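Local structure of mandelate racemase / muconate lactonizing enzyme (2POD) at residues B[358-363]-B[390-395]; B[11-14]-B[18-21]; B[321-324]-B[328-331]; B[20-25]-B[86-91]. The protein is of unknown function, but belongs to the enolase superfamily, carries a metal site in its barrel domain and may act as a lyase. All blocks are in the same frame, centred on the assembly; numbering follows the deposited sequence.

How the contacts relate
Along the chain the order is contact 2, contact 4, contact 3 and contact 1: the first two lie in the capping domain of an enolase-superfamily fold, contact 3 in the barrel, and contact 1 where the chain returns to the capping sheet. Contacts 2 and 4 share L20 and W21 of strand 19-26, their centres about 12 Å apart: one pairs that strand with strand 5-13, the other packs it on helix 81-101. Contact 1, centred about 10 Å from contact 2, brings in strand 394-400, the neighbour of strand 5-13. Contact 3 is about 16 Å from contact 2 between centres, yet V328 touches W21. The W21 side chain thus reaches contacts 1 and 3, tying the capping sheet to the barrel.

Contact 1. Residues B[358-363]-B[390-395]; sequences RDLVTA and ERLTIA
R391 lays one face of its guanidinium over the backbone carbonyl of D359, overlapping the turn that follows helix 350-356. The place is characteristic of the enolase superfamily, in which the C-terminal chain leaves the barrel and returns to complete the N-terminal capping domain; here it enters strand 394-400, beside strand 5-13. D359 O stands 3.2 Å from R391 NE and 3.3 Å from R391 NH1, but above the group and not in line with its N-H bonds, so the approach is a polar contact without a hydrogen bond. The arginine chain bends twice, with chi2 at 146° and chi3 at 90°, and this turns the flat end across the carbonyl. Its firm polar partner lies elsewhere: NH2 makes a salt bridge to D387. The D359 carboxylate is too distant for a second one, D359 OD2 being 5.1 Å from R391 NH1, although opposite charges at that separation may still attract weakly at this exposed margin.

Further in, the contact becomes apolar. L392, the first residue to leave helical geometry after helix 388-391, meets the buried L360 at about a right angle and also packs on P13. The two leucines touch through their ends: L360 CD2 sits 3.9 Å from L392 CD1 and equally 3.9 Å from L392 CD2, one methyl set against a fork of two.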
loop_
_atom_site.group_PDB
_atom_site.type_symbol
_atom_site.label_atom_id
_atom_site.label_comp_id
_atom_site.label_asym_id
_atom_site.label_seq_id
_atom_site.Cartn_x
_atom_site.Cartn_y
_atom_site.Cartn_z
ATOM N N ARG B 358 -46.083 -15.953 19.707
ATOM C CA ARG B 358 -46.811 -15.801 20.973
ATOM C C ARG B 358 -47.184 -17.131 21.626
ATOM O O ARG B 358 -47.255 -17.230 22.853
ATOM C CB ARG B 358 -48.070 -14.954 20.771
ATOM C CG ARG B 358 -47.808 -13.499 20.409
ATOM C CD ARG B 358 -48.696 -12.559 21.216
ATOM N NE ARG B 358 -48.020 -11.298 21.518
ATOM C CZ ARG B 358 -47.212 -11.094 22.560
ATOM N NH1 ARG B 358 -46.963 -12.066 23.430
ATOM N NH2 ARG B 358 -46.650 -9.905 22.730
ATOM N N ASP B 359 -47.402 -18.149 20.797
ATOM C CA ASP B 359 -47.872 -19.457 21.251
ATOM C C ASP B 359 -46.738 -20.320 21.784
ATOM O O ASP B 359 -46.972 -21.265 22.543
ATOM C CB ASP B 359 -48.584 -20.191 20.110
ATOM C CG ASP B 359 -49.363 -19.247 19.210
ATOM O OD1 ASP B 359 -48.775 -18.754 18.220
ATOM O OD2 ASP B 359 -50.553 -18.990 19.505
ATOM N N LEU B 360 -45.513 -19.991 21.383
ATOM C CA LEU B 360 -44.408 -20.946 21.435
ATOM C C LEU B 360 -43.570 -20.829 22.698
ATOM O O LEU B 360 -42.945 -21.807 23.125
ATOM C CB LEU B 360 -43.509 -20.827 20.201
ATOM C CG LEU B 360 -44.122 -20.606 18.816
ATOM C CD1 LEU B 360 -43.018 -20.421 17.798
ATOM C CD2 LEU B 360 -45.052 -21.735 18.399
ATOM N N VAL B 361 -43.542 -19.633 23.288
ATOM C CA VAL B 361 -42.655 -19.365 24.422
ATOM C C VAL B 361 -43.339 -18.660 25.589
ATOM O O VAL B 361 -44.346 -17.970 25.404
ATOM C CB VAL B 361 -41.349 -18.614 24.012
ATOM C CG1 VAL B 361 -40.397 -19.539 23.256
ATOM C CG2 VAL B 361 -41.654 -17.347 23.212
ATOM N N THR B 362 -42.762 -18.839 26.781
ATOM C CA THR B 362 -43.328 -18.380 28.054
ATOM C C THR B 362 -43.351 -16.856 28.218
ATOM O O THR B 362 -44.154 -16.318 28.988
ATOM C CB THR B 362 -42.558 -18.979 29.248
ATOM O OG1 THR B 362 -41.151 -18.857 29.017
ATOM C CG2 THR B 362 -42.904 -20.447 29.444
ATOM N N ALA B 363 -42.454 -16.177 27.507
ATOM C CA ALA B 363 -42.328 -14.718 27.559
ATOM C C ALA B 363 -41.692 -14.209 26.268
ATOM O O ALA B 363 -40.986 -14.947 25.589
ATOM C CB ALA B 363 -41.486 -14.298 28.773
ATOM N N GLU B 390 -47.410 -30.717 21.929
ATOM C CA GLU B 390 -48.838 -30.975 21.729
ATOM C C GLU B 390 -49.478 -29.987 20.755
ATOM O O GLU B 390 -50.239 -30.393 19.876
ATOM C CB GLU B 390 -49.585 -30.965 23.070
ATOM C CG GLU B 390 -49.533 -32.288 23.835
ATOM C CD GLU B 390 -48.143 -32.621 24.366
ATOM O OE1 GLU B 390 -47.663 -31.917 25.282
ATOM O OE2 GLU B 390 -47.530 -33.584 23.859
ATOM N N ARG B 391 -49.164 -28.701 20.914
ATOM C CA ARG B 391 -49.633 -27.652 19.996
ATOM C C ARG B 391 -49.000 -27.782 18.609
ATOM O O ARG B 391 -49.636 -27.483 17.592
ATOM C CB ARG B 391 -49.339 -26.257 20.559
ATOM C CG ARG B 391 -49.518 -26.116 22.058
ATOM C CD ARG B 391 -48.518 -25.131 22.636
ATOM N NE ARG B 391 -49.036 -23.765 22.641
ATOM C CZ ARG B 391 -49.562 -23.158 23.703
ATOM N NH1 ARG B 391 -50.005 -21.913 23.599
ATOM N NH2 ARG B 391 -49.646 -23.786 24.868
ATOM N N LEU B 392 -47.747 -28.230 18.581
ATOM C CA LEU B 392 -46.959 -28.284 17.356
ATOM C C LEU B 392 -46.512 -29.713 17.088
ATOM O O LEU B 392 -46.193 -30.456 18.019
ATOM C CB LEU B 392 -45.729 -27.380 17.491
ATOM C CG LEU B 392 -45.740 -25.948 16.948
ATOM C CD1 LEU B 392 -46.839 -25.062 17.543
ATOM C CD2 LEU B 392 -44.377 -25.319 17.156
ATOM N N THR B 393 -46.493 -30.094 15.815
ATOM C CA THR B 393 -45.880 -31.354 15.398
ATOM C C THR B 393 -44.359 -31.209 15.350
ATOM O O THR B 393 -43.818 -30.556 14.460
ATOM C CB THR B 393 -46.391 -31.802 14.017
ATOM O OG1 THR B 393 -47.765 -31.431 13.863
ATOM C CG2 THR B 393 -46.225 -33.308 13.844
ATOM N N ILE B 394 -43.676 -31.815 16.317
ATOM C CA ILE B 394 -42.257 -31.565 16.527
ATOM C C ILE B 394 -41.457 -32.866 16.409
ATOM O O ILE B 394 -41.643 -33.808 17.192
ATOM C CB ILE B 394 -41.996 -30.850 17.887
ATOM C CG1 ILE B 394 -42.507 -29.407 17.837
ATOM C CG2 ILE B 394 -40.506 -30.847 18.234
ATOM C CD1 ILE B 394 -42.594 -28.719 19.192
ATOM N N ALA B 395 -40.573 -32.915 15.420
ATOM C CA ALA B 395 -39.645 -34.030 15.296
ATOM C C ALA B 395 -38.493 -33.858 16.285
ATOM O O ALA B 395 -37.692 -32.925 16.169
ATOM C CB ALA B 395 -39.134 -34.141 13.867
#

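Contact 2. Residues B[11-14]-B[18-21]; sequences LRPE and NLLW
L11 and W21 exchange two backbone hydrogen bonds, making them an antiparallel hydrogen-bonded pair. L11 N donates to W21 O at 2.9 Å with an N-H...O angle of 164°, and W21 N returns a bond to L11 O at 3.1 Å. P13, two residues on, has no N-H to give, and its ring carbon CD lies 3.6 Å from L19 O.

On the face that carries L11 and W21, the beta carbons of these residues lie 4.0 Å apart, with L11 CB at the edge of the indole. P13 crosses the tryptophan at about a right angle, bringing its CG to 3.6 Å from W21 CZ3, and the same carbon is 4.1 Å from L19 CD2. That leucine methyl in turn rests over one face of the indole, 3.5 Å above the ring plane and displaced toward the rim. The indole NE1 is bonded to E35 on the next strand. On the other face L20 holds its CG opposite the backbone N (chi1 175°), a torsion that carries the side chain over toward R12, where L20 CD1 lies 3.8 Å from R12 CG, beneath helix 40-55. From that helix E44 takes the R12 NE in a salt bridge. The whole is a beta hairpin, strands 5-13 and 19-26, at the heart of the antiparallel sheet of an enolase-type N-terminal capping domain.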
loop_
_atom_site.group_PDB
_atom_site.type_symbol
_atom_site.label_atom_id
_atom_site.label_comp_id
_atom_site.label_asym_id
_atom_site.label_seq_id
_atom_site.Cartn_x
_atom_site.Cartn_y
_atom_site.Cartn_z
ATOM N N LEU B 11 -35.224 -29.984 18.490
ATOM C CA LEU B 11 -36.646 -29.929 18.213
ATOM C C LEU B 11 -36.847 -29.284 16.850
ATOM O O LEU B 11 -36.452 -28.133 16.640
ATOM C CB LEU B 11 -37.373 -29.090 19.277
ATOM C CG LEU B 11 -37.288 -29.243 20.806
ATOM C CD1 LEU B 11 -38.591 -28.731 21.382
ATOM C CD2 LEU B 11 -37.032 -30.657 21.312
ATOM N N ARG B 12 -37.465 -30.023 15.932
ATOM C CA ARG B 12 -37.788 -29.501 14.605
ATOM C C ARG B 12 -39.299 -29.443 14.356
ATOM O O ARG B 12 -39.916 -30.458 14.026
ATOM C CB ARG B 12 -37.125 -30.347 13.520
ATOM C CG ARG B 12 -35.629 -30.152 13.373
ATOM C CD ARG B 12 -35.123 -30.689 12.033
ATOM N NE ARG B 12 -35.158 -32.149 11.970
ATOM C CZ ARG B 12 -36.065 -32.857 11.300
ATOM N NH1 ARG B 12 -36.010 -34.181 11.309
ATOM N NH2 ARG B 12 -37.026 -32.248 10.620
ATOM N N PRO B 13 -39.901 -28.251 14.495
ATOM C CA PRO B 13 -41.337 -28.151 14.226
ATOM C C PRO B 13 -41.625 -28.064 12.731
ATOM O O PRO B 13 -41.063 -27.207 12.052
ATOM C CB PRO B 13 -41.747 -26.858 14.939
ATOM C CG PRO B 13 -40.477 -26.061 15.110
ATOM C CD PRO B 13 -39.299 -26.959 14.883
ATOM N N GLU B 14 -42.482 -28.944 12.213
ATOM C CA GLU B 14 -42.741 -28.953 10.767
ATOM C C GLU B 14 -43.601 -27.810 10.233
ATOM O O GLU B 14 -43.630 -27.565 9.024
ATOM C CB GLU B 14 -43.214 -30.312 10.240
ATOM C CG GLU B 14 -44.116 -31.105 11.152
ATOM C CD GLU B 14 -44.639 -32.362 10.479
ATOM O OE1 GLU B 14 -43.841 -33.300 10.246
ATOM O OE2 GLU B 14 -45.851 -32.401 10.177
ATOM N N ASN B 18 -37.734 -24.226 8.804
ATOM C CA ASN B 18 -36.402 -23.615 8.894
ATOM C C ASN B 18 -35.858 -23.528 10.323
ATOM O O ASN B 18 -34.655 -23.337 10.526
ATOM C CB ASN B 18 -36.389 -22.231 8.249
ATOM C CG ASN B 18 -36.446 -22.285 6.741
ATOM O OD1 ASN B 18 -37.136 -21.481 6.113
ATOM N ND2 ASN B 18 -35.705 -23.218 6.145
ATOM N N LEU B 19 -36.748 -23.680 11.299
ATOM C CA LEU B 19 -36.450 -23.399 12.695
ATOM C C LEU B 19 -35.879 -24.616 13.404
ATOM O O LEU B 19 -36.350 -25.739 13.217
ATOM C CB LEU B 19 -37.714 -22.916 13.406
ATOM C CG LEU B 19 -37.725 -22.400 14.846
ATOM C CD1 LEU B 19 -36.912 -21.126 15.007
ATOM C CD2 LEU B 19 -39.167 -22.138 15.208
ATOM N N LEU B 20 -34.854 -24.391 14.219
ATOM C CA LEU B 20 -34.339 -25.442 15.077
ATOM C C LEU B 20 -34.185 -24.937 16.504
ATOM O O LEU B 20 -33.526 -23.930 16.734
ATOM C CB LEU B 20 -33.020 -25.992 14.530
ATOM C CG LEU B 20 -32.256 -27.027 15.361
ATOM C CD1 LEU B 20 -32.998 -28.352 15.390
ATOM C CD2 LEU B 20 -30.855 -27.226 14.799
ATOM N N TRP B 21 -34.808 -25.636 17.451
ATOM C CA TRP B 21 -34.496 -25.458 18.863
ATOM C C TRP B 21 -33.545 -26.520 19.365
ATOM O O TRP B 21 -33.540 -27.639 18.865
ATOM C CB TRP B 21 -35.761 -25.445 19.706
ATOM C CG TRP B 21 -36.588 -24.240 19.477
ATOM C CD1 TRP B 21 -36.188 -22.943 19.573
ATOM C CD2 TRP B 21 -37.968 -24.212 19.109
ATOM N NE1 TRP B 21 -37.235 -22.101 19.288
ATOM C CE2 TRP B 21 -38.343 -22.855 19.000
ATOM C CE3 TRP B 21 -38.927 -25.201 18.863
ATOM C CZ2 TRP B 21 -39.643 -22.459 18.664
ATOM C CZ3 TRP B 21 -40.221 -24.807 18.523
ATOM C CH2 TRP B 21 -40.563 -23.446 18.420
#

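Contact 3. Residues B[321-324]-B[328-331]; sequences PHDC and VVLT
D323 and L330 bring their CA atoms to 5.4 Å where the chain, having left strand 319-321, turns back into the first turn of helix 327-339; D323 itself has an unusual phi/psi of -114°/-101°. Its side chain extends toward the helix with CG opposite the backbone N, and the carboxylate crosses the base of L330. D323 OD2 lies 3.5 Å from L330 CG, while D323 CG is 3.7 Å from L330 CB. V329 flanks the other oxygen: its CG1 is 3.9 Å from D323 OD1 and also 3.9 Å from H322 O, so one methyl touches two oxygens.

No hydrogen bond joins the two segments, even though D323 OD1 comes to 3.7 Å from L330 N. The carboxylate is satisfied by other groups, OD1 by the backbone N of T325 and OD2 by the hydroxyl of Y357. From the capping domain, E35 accepts the backbone N-H groups of V328 and V329.

H322 faces the metal site of the barrel, the probable active site: the nearest atom of its side chain is about 3 Å from a sodium ion bound by E220, E246 and E272. Its ND1 is hydrogen-bonded to D295, recalling the His-Asp pair of mandelate racemase relatives. The chemistry implies a buried acid flanked on this side by the aliphatic groups of V329 and L330 but gripped at both oxygens; the nearby helix start would probably stabilise a negative charge on D323.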
loop_
_atom_site.group_PDB
_atom_site.type_symbol
_atom_site.label_atom_id
_atom_site.label_comp_id
_atom_site.label_asym_id
_atom_site.label_seq_id
_atom_site.Cartn_x
_atom_site.Cartn_y
_atom_site.Cartn_z
ATOM N N PRO B 321 -27.633 -6.197 15.664
ATOM C CA PRO B 321 -27.957 -7.627 15.627
ATOM C C PRO B 321 -29.198 -7.990 14.801
ATOM O O PRO B 321 -30.220 -7.297 14.859
ATOM C CB PRO B 321 -28.146 -7.987 17.098
ATOM C CG PRO B 321 -27.476 -6.871 17.848
ATOM C CD PRO B 321 -27.733 -5.658 17.027
ATOM N N HIS B 322 -29.070 -9.075 14.041
ATOM C CA HIS B 322 -30.089 -9.586 13.134
ATOM C C HIS B 322 -31.092 -10.437 13.903
ATOM O O HIS B 322 -30.700 -11.298 14.698
ATOM C CB HIS B 322 -29.414 -10.464 12.067
ATOM C CG HIS B 322 -30.328 -10.915 10.970
ATOM N ND1 HIS B 322 -30.448 -12.237 10.596
ATOM C CD2 HIS B 322 -31.151 -10.220 10.154
ATOM C CE1 HIS B 322 -31.307 -12.334 9.596
ATOM N NE2 HIS B 322 -31.749 -11.124 9.310
ATOM N N ASP B 323 -32.380 -10.198 13.664
ATOM C CA ASP B 323 -33.398 -11.224 13.890
ATOM C C ASP B 323 -34.045 -11.666 12.582
ATOM O O ASP B 323 -33.459 -12.467 11.850
ATOM C CB ASP B 323 -34.452 -10.775 14.913
ATOM C CG ASP B 323 -35.588 -11.793 15.073
ATOM O OD1 ASP B 323 -35.308 -13.007 15.260
ATOM O OD2 ASP B 323 -36.762 -11.369 14.977
ATOM N N CYS B 324 -35.245 -11.142 12.304
ATOM C CA CYS B 324 -36.202 -11.719 11.341
ATOM C C CYS B 324 -36.381 -13.250 11.366
ATOM O O CYS B 324 -36.743 -13.852 10.355
ATOM C CB CYS B 324 -35.893 -11.218 9.923
ATOM S SG CYS B 324 -37.272 -11.268 8.746
ATOM N N VAL B 328 -36.225 -17.047 20.118
ATOM C CA VAL B 328 -35.095 -17.185 21.039
ATOM C C VAL B 328 -33.923 -16.329 20.573
ATOM O O VAL B 328 -33.260 -15.678 21.390
ATOM C CB VAL B 328 -34.678 -18.665 21.237
ATOM C CG1 VAL B 328 -33.312 -18.794 21.917
ATOM C CG2 VAL B 328 -35.730 -19.401 22.018
ATOM N N VAL B 329 -33.708 -16.311 19.256
ATOM C CA VAL B 329 -32.718 -15.429 18.625
ATOM C C VAL B 329 -33.018 -13.948 18.873
ATOM O O VAL B 329 -32.116 -13.198 19.237
ATOM C CB VAL B 329 -32.508 -15.774 17.116
ATOM C CG1 VAL B 329 -31.907 -14.615 16.331
ATOM C CG2 VAL B 329 -31.619 -16.985 16.995
ATOM N N LEU B 330 -34.285 -13.553 18.735
ATOM C CA LEU B 330 -34.719 -12.169 18.994
ATOM C C LEU B 330 -34.454 -11.742 20.438
ATOM O O LEU B 330 -34.160 -10.583 20.709
ATOM C CB LEU B 330 -36.214 -12.003 18.669
ATOM C CG LEU B 330 -36.876 -10.639 18.390
ATOM C CD1 LEU B 330 -37.967 -10.308 19.375
ATOM C CD2 LEU B 330 -35.947 -9.442 18.207
ATOM N N THR B 331 -34.558 -12.696 21.354
ATOM C CA THR B 331 -34.433 -12.441 22.780
ATOM C C THR B 331 -32.967 -12.317 23.157
ATOM O O THR B 331 -32.581 -11.372 23.850
ATOM C CB THR B 331 -35.092 -13.577 23.575
ATOM O OG1 THR B 331 -36.429 -13.751 23.102
ATOM C CG2 THR B 331 -35.115 -13.278 25.053
#

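Contact 4. Residues B[20-25]-B[86-91]; sequences LWVLVH and NSALDI
V22 points its side chain toward helix 81-101 and divides its two methyls between consecutive helix residues, A88 and L89. This is sheet-on-helix packing within the alpha+beta capping domain of the enolase superfamily: the short axes of strand 20-25 and helix 86-91 pass 8.2 Å apart at 49°. Because side chains alternate along the strand, V22 and V24 face the helix while W21 and L23 turn to the other side of the sheet.

The division at V22 follows from its torsion. With chi1 at -170°, CG1 is opposite the backbone N, and CG2 is opposite the carbonyl carbon. V22 CG2 reaches the small A88, whose CB lies 3.7 Å away; it is at this alanine that the two backbones come nearest, 6.5 Å between V22 CA and A88 CA. CG1 goes to L89, which runs obliquely to V22 but at about a right angle to V24. The beta carbon of L89 points away from the strand, and the side chain then curls back toward it, where it also touches A51 and L55 of helix 40-55. A single methyl thereby serves both valines: L89 CD1 is 3.7 Å from V22 CG1 and 4.2 Å from V24 CG2.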
loop_
_atom_site.group_PDB
_atom_site.type_symbol
_atom_site.label_atom_id
_atom_site.label_comp_id
_atom_site.label_asym_id
_atom_site.label_seq_id
_atom_site.Cartn_x
_atom_site.Cartn_y
_atom_site.Cartn_z
ATOM N N LEU B 20 -34.854 -24.391 14.219
ATOM C CA LEU B 20 -34.339 -25.442 15.077
ATOM C C LEU B 20 -34.185 -24.937 16.504
ATOM O O LEU B 20 -33.526 -23.930 16.734
ATOM C CB LEU B 20 -33.020 -25.992 14.530
ATOM C CG LEU B 20 -32.256 -27.027 15.361
ATOM C CD1 LEU B 20 -32.998 -28.352 15.390
ATOM C CD2 LEU B 20 -30.855 -27.226 14.799
ATOM N N TRP B 21 -34.808 -25.636 17.451
ATOM C CA TRP B 21 -34.496 -25.458 18.863
ATOM C C TRP B 21 -33.545 -26.520 19.365
ATOM O O TRP B 21 -33.540 -27.639 18.865
ATOM C CB TRP B 21 -35.761 -25.445 19.706
ATOM C CG TRP B 21 -36.588 -24.240 19.477
ATOM C CD1 TRP B 21 -36.188 -22.943 19.573
ATOM C CD2 TRP B 21 -37.968 -24.212 19.109
ATOM N NE1 TRP B 21 -37.235 -22.101 19.288
ATOM C CE2 TRP B 21 -38.343 -22.855 19.000
ATOM C CE3 TRP B 21 -38.927 -25.201 18.863
ATOM C CZ2 TRP B 21 -39.643 -22.459 18.664
ATOM C CZ3 TRP B 21 -40.221 -24.807 18.523
ATOM C CH2 TRP B 21 -40.563 -23.446 18.420
ATOM N N VAL B 22 -32.709 -26.140 20.330
ATOM C CA VAL B 22 -31.819 -27.073 21.016
ATOM C C VAL B 22 -31.970 -26.889 22.523
ATOM O O VAL B 22 -32.047 -25.759 23.009
ATOM C CB VAL B 22 -30.323 -26.878 20.623
ATOM C CG1 VAL B 22 -29.472 -28.017 21.174
ATOM C CG2 VAL B 22 -30.164 -26.821 19.125
ATOM N N LEU B 23 -32.028 -28.005 23.247
ATOM C CA LEU B 23 -32.124 -28.008 24.702
ATOM C C LEU B 23 -30.950 -28.765 25.287
ATOM O O LEU B 23 -30.690 -29.902 24.896
ATOM C CB LEU B 23 -33.429 -28.666 25.156
ATOM C CG LEU B 23 -34.737 -27.902 24.941
ATOM C CD1 LEU B 23 -35.917 -28.843 25.112
ATOM C CD2 LEU B 23 -34.859 -26.730 25.895
ATOM N N VAL B 24 -30.241 -28.131 26.220
ATOM C CA VAL B 24 -29.074 -28.746 26.855
ATOM C C VAL B 24 -29.378 -29.015 28.326
ATOM O O VAL B 24 -29.606 -28.084 29.099
ATOM C CB VAL B 24 -27.799 -27.859 26.705
ATOM C CG1 VAL B 24 -26.615 -28.455 27.467
ATOM C CG2 VAL B 24 -27.444 -27.678 25.234
ATOM N N HIS B 25 -29.389 -30.293 28.698
ATOM C CA HIS B 25 -29.815 -30.714 30.034
ATOM C C HIS B 25 -28.616 -31.007 30.922
ATOM O O HIS B 25 -27.622 -31.578 30.464
ATOM C CB HIS B 25 -30.703 -31.965 29.958
ATOM C CG HIS B 25 -31.950 -31.774 29.157
ATOM N ND1 HIS B 25 -32.992 -30.981 29.581
ATOM C CD2 HIS B 25 -32.322 -32.273 27.954
ATOM C CE1 HIS B 25 -33.952 -30.994 28.673
ATOM N NE2 HIS B 25 -33.572 -31.775 27.678
ATOM N N ASN B 86 -23.254 -25.009 16.286
ATOM C CA ASN B 86 -22.423 -24.435 17.336
ATOM C C ASN B 86 -23.052 -23.217 17.988
ATOM O O ASN B 86 -23.039 -23.090 19.209
ATOM C CB ASN B 86 -21.034 -24.094 16.801
ATOM C CG ASN B 86 -20.207 -25.325 16.512
ATOM O OD1 ASN B 86 -20.516 -26.420 16.990
ATOM N ND2 ASN B 86 -19.147 -25.158 15.723
ATOM N N SER B 87 -23.620 -22.338 17.170
ATOM C CA SER B 87 -24.222 -21.117 17.673
ATOM C C SER B 87 -25.465 -21.358 18.528
ATOM O O SER B 87 -25.628 -20.718 19.569
ATOM C CB SER B 87 -24.532 -20.158 16.534
ATOM O OG SER B 87 -23.448 -20.069 15.641
ATOM N N ALA B 88 -26.327 -22.277 18.091
ATOM C CA ALA B 88 -27.482 -22.718 18.889
ATOM C C ALA B 88 -27.051 -23.331 20.222
ATOM O O ALA B 88 -27.549 -22.945 21.277
ATOM C CB ALA B 88 -28.345 -23.709 18.092
ATOM N N LEU B 89 -26.107 -24.267 20.157
ATOM C CA LEU B 89 -25.462 -24.850 21.333
ATOM C C LEU B 89 -24.897 -23.799 22.290
ATOM O O LEU B 89 -25.000 -23.944 23.515
ATOM C CB LEU B 89 -24.334 -25.779 20.884
ATOM C CG LEU B 89 -24.447 -27.301 21.018
ATOM C CD1 LEU B 89 -25.819 -27.813 21.411
ATOM C CD2 LEU B 89 -23.929 -28.004 19.788
ATOM N N ASP B 90 -24.312 -22.746 21.716
ATOM C CA ASP B 90 -23.746 -21.644 22.476
ATOM C C ASP B 90 -24.770 -20.818 23.247
ATOM O O ASP B 90 -24.535 -20.497 24.414
ATOM C CB ASP B 90 -22.924 -20.725 21.575
ATOM C CG ASP B 90 -22.149 -19.707 22.360
ATOM O OD1 ASP B 90 -21.095 -20.093 22.913
ATOM O OD2 ASP B 90 -22.602 -18.535 22.445
ATOM N N ILE B 91 -25.875 -20.455 22.590
ATOM C CA ILE B 91 -26.958 -19.688 23.233
ATOM C C ILE B 91 -27.504 -20.431 24.464
ATOM O O ILE B 91 -27.700 -19.833 25.524
ATOM C CB ILE B 91 -28.110 -19.357 22.234
ATOM C CG1 ILE B 91 -27.607 -18.416 21.127
ATOM C CG2 ILE B 91 -29.321 -18.725 22.959
ATOM C CD1 ILE B 91 -28.460 -18.427 19.856
#